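Local coordinates for protein alpha-acetolactate decarboxylase (Bacillus subtilis subsp. subtilis str. 168, PDB 5XNE) that decarboxylates acetolactate to (R)-acetoin and carbon dioxide, a step on the route from pyruvate to (R,R)-butane-2,3-diol, at residues 17-22 / 129-134; 4-9 / 70-75. All coordinates share one frame; numbering follows the deposited sequence.

How the contacts relate
Contact 1 is a surface contact between two loops, whereas contact 2 lies in the buried interior, where strands 3-7 and 73-76 run antiparallel. Their centres are about 15 Å apart and their segments alternate along the chain. They meet directly: Phe22 O lies 2.9 Å from Ser70 N, probably a hydrogen bond, and the Phe22 ring packs on Phe75. In contact 1 side chains do the joining, through tyrosine hydroxyls, a carboxylate and a lysine; in contact 2 a backbone ladder does most of it, with Gln6 and Ser74 adding a polar link. Phe72 of contact 2 is also the nearer to the zinc ion, about 6 Å from its side chain, against about 12 Å for Tyr18.

Contact 1. Residues 17-22 / 129-134; sequences VYDGDF and QEKPYV
Tyr18 and Tyr133 make the tight half of this contact, sliding past each other in opposite directions with their ring planes 51° apart. Tyr18 CD2 sits over one face of the Tyr133 ring, toward its rim, 3.4 Å from Tyr133 CG. Tyr18 CB lies over the same face, 4.0 Å from the ring centroid, in a CH-pi contact. The opposite face is covered by Lys131 CG, so the ring is held between Tyr18 of the other loop and Lys131 of its own. At its far end Tyr133 OH donates a 2.6 Å hydrogen bond to Asp19 OD1, on the syn side of a carboxylate whose plane stands 77° from the ring. Tyr18 in turn reaches past Tyr133 with its own hydroxyl and gives a weak hydrogen bond to Val134 O. A leucine in place of Tyr133 would probably leave Asp19 OD1 without its hydroxyl donor and open a gap under Tyr18 CB, where the outer ring atoms had lain.

The outer side is looser. Asp19 and the exposed Lys131 approach tip to tip, but their salt bridge is long, with Asp19 OD2 3.7 Å from Lys131 NZ; the bend at chi4 (-72°) leaves Lys131 CE, at 3.2 Å, closer to Asp19 OD2 than NZ is.

Lys40 serves both loops: its NZ is hydrogen-bonded to Tyr133 OH, and its backbone pairs with Tyr18 and Gln129. The Tyr18 side chain also touches Leu13 of helix 10-14 and Met136 and Ala139 of helix 136-139, while the 17-22 loop runs on into strand 22-23.

Contact 2. Residues 4-9 / 70-75; sequences IYQVST and SPFCSF
Tyr5 and Phe75 form a hydrogen-bonded antiparallel pair, with Tyr5 N 2.8 Å from Phe75 O and Phe75 N returning a bond to Tyr5 O. Two residues on, Val7 N binds Cys73 O at 2.8 Å, but the return bond from Cys73 N to Val7 O is weak at 3.4 Å. On the face bearing Tyr5, Val7, Cys73 and Phe75 the packing is apolar: Val7 CB lies 3.7 Å from Cys73 SG, and Val7 CG2 meets the edge of the Phe75 ring.

On the other face, at the non-hydrogen-bonded pair, Ser74 OG donates to Gln6 OE1 over 2.7 Å. The bend in Gln6 (chi2 57°) swings CD back across the pair. Its NE2 gives a 3.1 Å bond to Ser8 O and lies 3.3 Å from Phe72 CE1, the amide and ring planes 36° apart. Both ends of this buried amide are thus engaged, which fixes its rotation.

Farther out, Ser70 OG accepts from Phe72 N in an ST turn and is also hydrogen-bonded to Thr37 O, and two waters link Pro71 O to Ser8 OG and Thr9 O. Thr9, at the N-cap of helix 10-14, bonds Ser12 N through OG1; Met10 and Leu13 of that helix pack against Phe72. Strand 3-7 lies between strand 73-76 and the parallel strand 195-208, with Phe22 of strand 22-23 against Tyr5, Val7 and Cys73.

Contact 1. Residues 17-22 / 129-134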
# COMPACT_ATOMS: atom_id res chain seq x y z
N VAL B 17 -17.52 0.31 6.78
CA VAL B 17 -17.71 -0.78 5.84
C VAL B 17 -17.30 -2.05 6.57
O VAL B 17 -16.13 -2.43 6.57
CB VAL B 17 -16.91 -0.58 4.56
CG1 VAL B 17 -17.04 -1.78 3.63
CG2 VAL B 17 -17.37 0.69 3.85
N TYR B 18 -18.26 -2.69 7.21
CA TYR B 18 -17.94 -3.86 8.04
C TYR B 18 -18.22 -5.19 7.35
O TYR B 18 -17.96 -6.24 7.92
CB TYR B 18 -18.71 -3.81 9.36
CG TYR B 18 -18.43 -2.57 10.17
CD1 TYR B 18 -17.17 -1.99 10.19
CD2 TYR B 18 -19.45 -1.95 10.90
CE1 TYR B 18 -16.91 -0.83 10.94
CE2 TYR B 18 -19.20 -0.80 11.64
CZ TYR B 18 -17.94 -0.24 11.65
OH TYR B 18 -17.70 0.89 12.38
N ASP B 19 -18.74 -5.14 6.13
CA ASP B 19 -19.05 -6.37 5.40
C ASP B 19 -18.12 -6.51 4.20
O ASP B 19 -18.22 -5.71 3.26
CB ASP B 19 -20.51 -6.37 4.93
CG ASP B 19 -21.51 -6.52 6.08
OD1 ASP B 19 -21.12 -6.50 7.26
OD2 ASP B 19 -22.71 -6.66 5.77
N GLY B 20 -17.22 -7.48 4.22
CA GLY B 20 -16.38 -7.74 3.07
C GLY B 20 -16.79 -9.01 2.34
O GLY B 20 -17.80 -9.63 2.68
N ASP B 21 -16.02 -9.39 1.32
CA ASP B 21 -16.31 -10.62 0.60
C ASP B 21 -15.20 -11.66 0.71
O ASP B 21 -15.27 -12.71 0.08
CB ASP B 21 -16.60 -10.31 -0.88
CG ASP B 21 -15.42 -9.71 -1.61
OD1 ASP B 21 -14.43 -9.31 -0.95
OD2 ASP B 21 -15.48 -9.61 -2.86
N PHE B 22 -14.18 -11.38 1.52
CA PHE B 22 -13.13 -12.38 1.72
C PHE B 22 -13.62 -13.55 2.57
O PHE B 22 -14.07 -13.37 3.71
CB PHE B 22 -11.89 -11.78 2.37
CG PHE B 22 -10.78 -12.79 2.58
CD1 PHE B 22 -9.92 -13.12 1.54
CD2 PHE B 22 -10.60 -13.39 3.81
CE1 PHE B 22 -8.90 -14.05 1.74
CE2 PHE B 22 -9.58 -14.32 4.01
CZ PHE B 22 -8.74 -14.65 2.98
N GLN B 129 -22.14 -5.63 14.89
CA GLN B 129 -22.84 -4.38 14.62
C GLN B 129 -24.10 -4.63 13.82
O GLN B 129 -24.16 -5.56 13.02
CB GLN B 129 -21.94 -3.42 13.85
CG GLN B 129 -20.61 -3.12 14.55
CD GLN B 129 -20.80 -2.23 15.76
OE1 GLN B 129 -21.35 -1.13 15.67
NE2 GLN B 129 -20.34 -2.71 16.92
N GLU B 130 -25.11 -3.79 14.02
CA GLU B 130 -26.34 -3.89 13.24
C GLU B 130 -26.45 -2.75 12.24
O GLU B 130 -26.11 -1.60 12.54
CB GLU B 130 -27.56 -3.88 14.16
CG GLU B 130 -27.60 -5.01 15.16
CD GLU B 130 -29.01 -5.31 15.63
OE1 GLU B 130 -29.61 -4.46 16.33
OE2 GLU B 130 -29.52 -6.41 15.32
N LYS B 131 -26.93 -3.06 11.04
CA LYS B 131 -27.12 -2.02 10.03
C LYS B 131 -28.27 -1.09 10.46
O LYS B 131 -29.20 -1.52 11.13
CB LYS B 131 -27.40 -2.64 8.66
CG LYS B 131 -26.16 -3.31 8.04
CD LYS B 131 -26.53 -4.37 7.03
CE LYS B 131 -25.31 -4.80 6.24
NZ LYS B 131 -24.89 -3.74 5.28
N PRO B 132 -28.18 0.20 10.10
CA PRO B 132 -27.09 0.83 9.36
C PRO B 132 -25.87 1.02 10.23
O PRO B 132 -25.98 1.41 11.40
CB PRO B 132 -27.67 2.18 8.94
CG PRO B 132 -28.66 2.49 10.00
CD PRO B 132 -29.24 1.18 10.43
N TYR B 133 -24.71 0.72 9.67
CA TYR B 133 -23.46 0.80 10.41
C TYR B 133 -23.07 2.24 10.73
O TYR B 133 -23.37 3.16 9.97
CB TYR B 133 -22.35 0.12 9.61
CG TYR B 133 -22.49 -1.38 9.44
CD1 TYR B 133 -23.10 -2.16 10.42
CD2 TYR B 133 -22.02 -2.01 8.30
CE1 TYR B 133 -23.22 -3.54 10.27
CE2 TYR B 133 -22.14 -3.38 8.13
CZ TYR B 133 -22.73 -4.14 9.12
OH TYR B 133 -22.82 -5.51 8.95
N VAL B 134 -22.41 2.42 11.87
CA VAL B 134 -21.81 3.69 12.24
C VAL B 134 -20.29 3.65 12.00
O VAL B 134 -19.72 2.56 11.88
CB VAL B 134 -22.12 4.04 13.71
CG1 VAL B 134 -23.63 4.04 13.92
CG2 VAL B 134 -21.44 3.07 14.67

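Contact 2. Residues 4-9 / 70-75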
# COMPACT_ATOMS: atom_id res chain seq x y z
N ILE B 4 3.08 -10.00 2.80
CA ILE B 4 1.88 -9.82 3.61
C ILE B 4 0.70 -9.79 2.64
O ILE B 4 0.72 -9.03 1.66
CB ILE B 4 1.90 -8.52 4.42
CG1 ILE B 4 3.19 -8.39 5.23
CG2 ILE B 4 0.65 -8.41 5.29
CD1 ILE B 4 3.35 -9.45 6.31
N TYR B 5 -0.30 -10.63 2.88
CA TYR B 5 -1.53 -10.59 2.09
C TYR B 5 -2.54 -9.76 2.86
O TYR B 5 -2.99 -10.15 3.94
CB TYR B 5 -2.09 -12.00 1.83
CG TYR B 5 -3.23 -12.00 0.84
CD1 TYR B 5 -2.98 -11.90 -0.52
CD2 TYR B 5 -4.56 -12.12 1.26
CE1 TYR B 5 -4.00 -11.90 -1.45
CE2 TYR B 5 -5.60 -12.13 0.33
CZ TYR B 5 -5.31 -12.02 -1.02
OH TYR B 5 -6.31 -12.02 -1.97
N GLN B 6 -2.86 -8.59 2.31
CA GLN B 6 -3.67 -7.59 3.00
C GLN B 6 -5.06 -7.51 2.39
O GLN B 6 -5.22 -7.17 1.21
CB GLN B 6 -2.97 -6.22 2.92
CG GLN B 6 -3.74 -5.09 3.56
CD GLN B 6 -4.05 -5.35 5.00
OE1 GLN B 6 -3.16 -5.67 5.79
NE2 GLN B 6 -5.32 -5.21 5.37
N VAL B 7 -6.07 -7.84 3.19
CA VAL B 7 -7.46 -7.81 2.74
C VAL B 7 -8.07 -6.45 3.10
O VAL B 7 -8.28 -6.13 4.27
CB VAL B 7 -8.28 -8.96 3.37
CG1 VAL B 7 -9.77 -8.80 3.09
CG2 VAL B 7 -7.78 -10.30 2.85
N SER B 8 -8.29 -5.63 2.06
CA SER B 8 -8.89 -4.29 2.14
C SER B 8 -8.09 -3.31 3.01
O SER B 8 -6.91 -3.56 3.32
CB SER B 8 -10.34 -4.38 2.66
OG SER B 8 -11.06 -3.19 2.36
N THR B 9 -8.71 -2.19 3.38
CA THR B 9 -7.99 -1.11 4.05
C THR B 9 -8.59 -0.72 5.38
O THR B 9 -9.80 -0.84 5.61
CB THR B 9 -7.92 0.18 3.19
OG1 THR B 9 -9.19 0.85 3.21
CG2 THR B 9 -7.52 -0.15 1.76
N SER B 70 -14.74 -11.67 6.02
CA SER B 70 -14.04 -10.56 6.65
C SER B 70 -13.94 -9.32 5.77
O SER B 70 -13.68 -9.44 4.58
CB SER B 70 -12.62 -10.96 7.05
OG SER B 70 -11.94 -9.82 7.55
N PRO B 71 -14.09 -8.13 6.38
CA PRO B 71 -13.86 -6.85 5.69
C PRO B 71 -12.42 -6.37 5.80
O PRO B 71 -12.08 -5.39 5.13
CB PRO B 71 -14.78 -5.88 6.45
CG PRO B 71 -14.72 -6.40 7.88
CD PRO B 71 -14.63 -7.93 7.74
N PHE B 72 -11.62 -7.00 6.65
CA PHE B 72 -10.28 -6.51 6.96
C PHE B 72 -9.49 -7.55 7.72
O PHE B 72 -9.90 -7.98 8.80
CB PHE B 72 -10.35 -5.22 7.79
CG PHE B 72 -9.00 -4.66 8.15
CD1 PHE B 72 -8.28 -3.92 7.22
CD2 PHE B 72 -8.44 -4.89 9.39
CE1 PHE B 72 -7.03 -3.41 7.54
CE2 PHE B 72 -7.18 -4.38 9.71
CZ PHE B 72 -6.48 -3.64 8.78
N CYS B 73 -8.35 -7.95 7.16
CA CYS B 73 -7.47 -8.89 7.83
C CYS B 73 -6.13 -8.92 7.08
O CYS B 73 -6.01 -8.36 5.98
CB CYS B 73 -8.11 -10.30 7.91
SG CYS B 73 -8.92 -10.92 6.42
N SER B 74 -5.13 -9.54 7.71
CA SER B 74 -3.77 -9.57 7.18
C SER B 74 -3.21 -10.98 7.42
O SER B 74 -3.35 -11.50 8.53
CB SER B 74 -2.87 -8.54 7.88
OG SER B 74 -3.45 -7.24 7.94
N PHE B 75 -2.56 -11.56 6.41
CA PHE B 75 -2.02 -12.93 6.51
C PHE B 75 -0.61 -13.03 5.99
O PHE B 75 -0.19 -12.24 5.15
CB PHE B 75 -2.88 -13.91 5.72
CG PHE B 75 -4.31 -13.91 6.13
CD1 PHE B 75 -4.71 -14.57 7.28
CD2 PHE B 75 -5.25 -13.25 5.36
CE1 PHE B 75 -6.04 -14.55 7.68
CE2 PHE B 75 -6.58 -13.23 5.75
CZ PHE B 75 -6.98 -13.89 6.90
O HOH W 1 -13.70 -4.11 3.15
O HOH W 2 -11.65 -2.70 5.85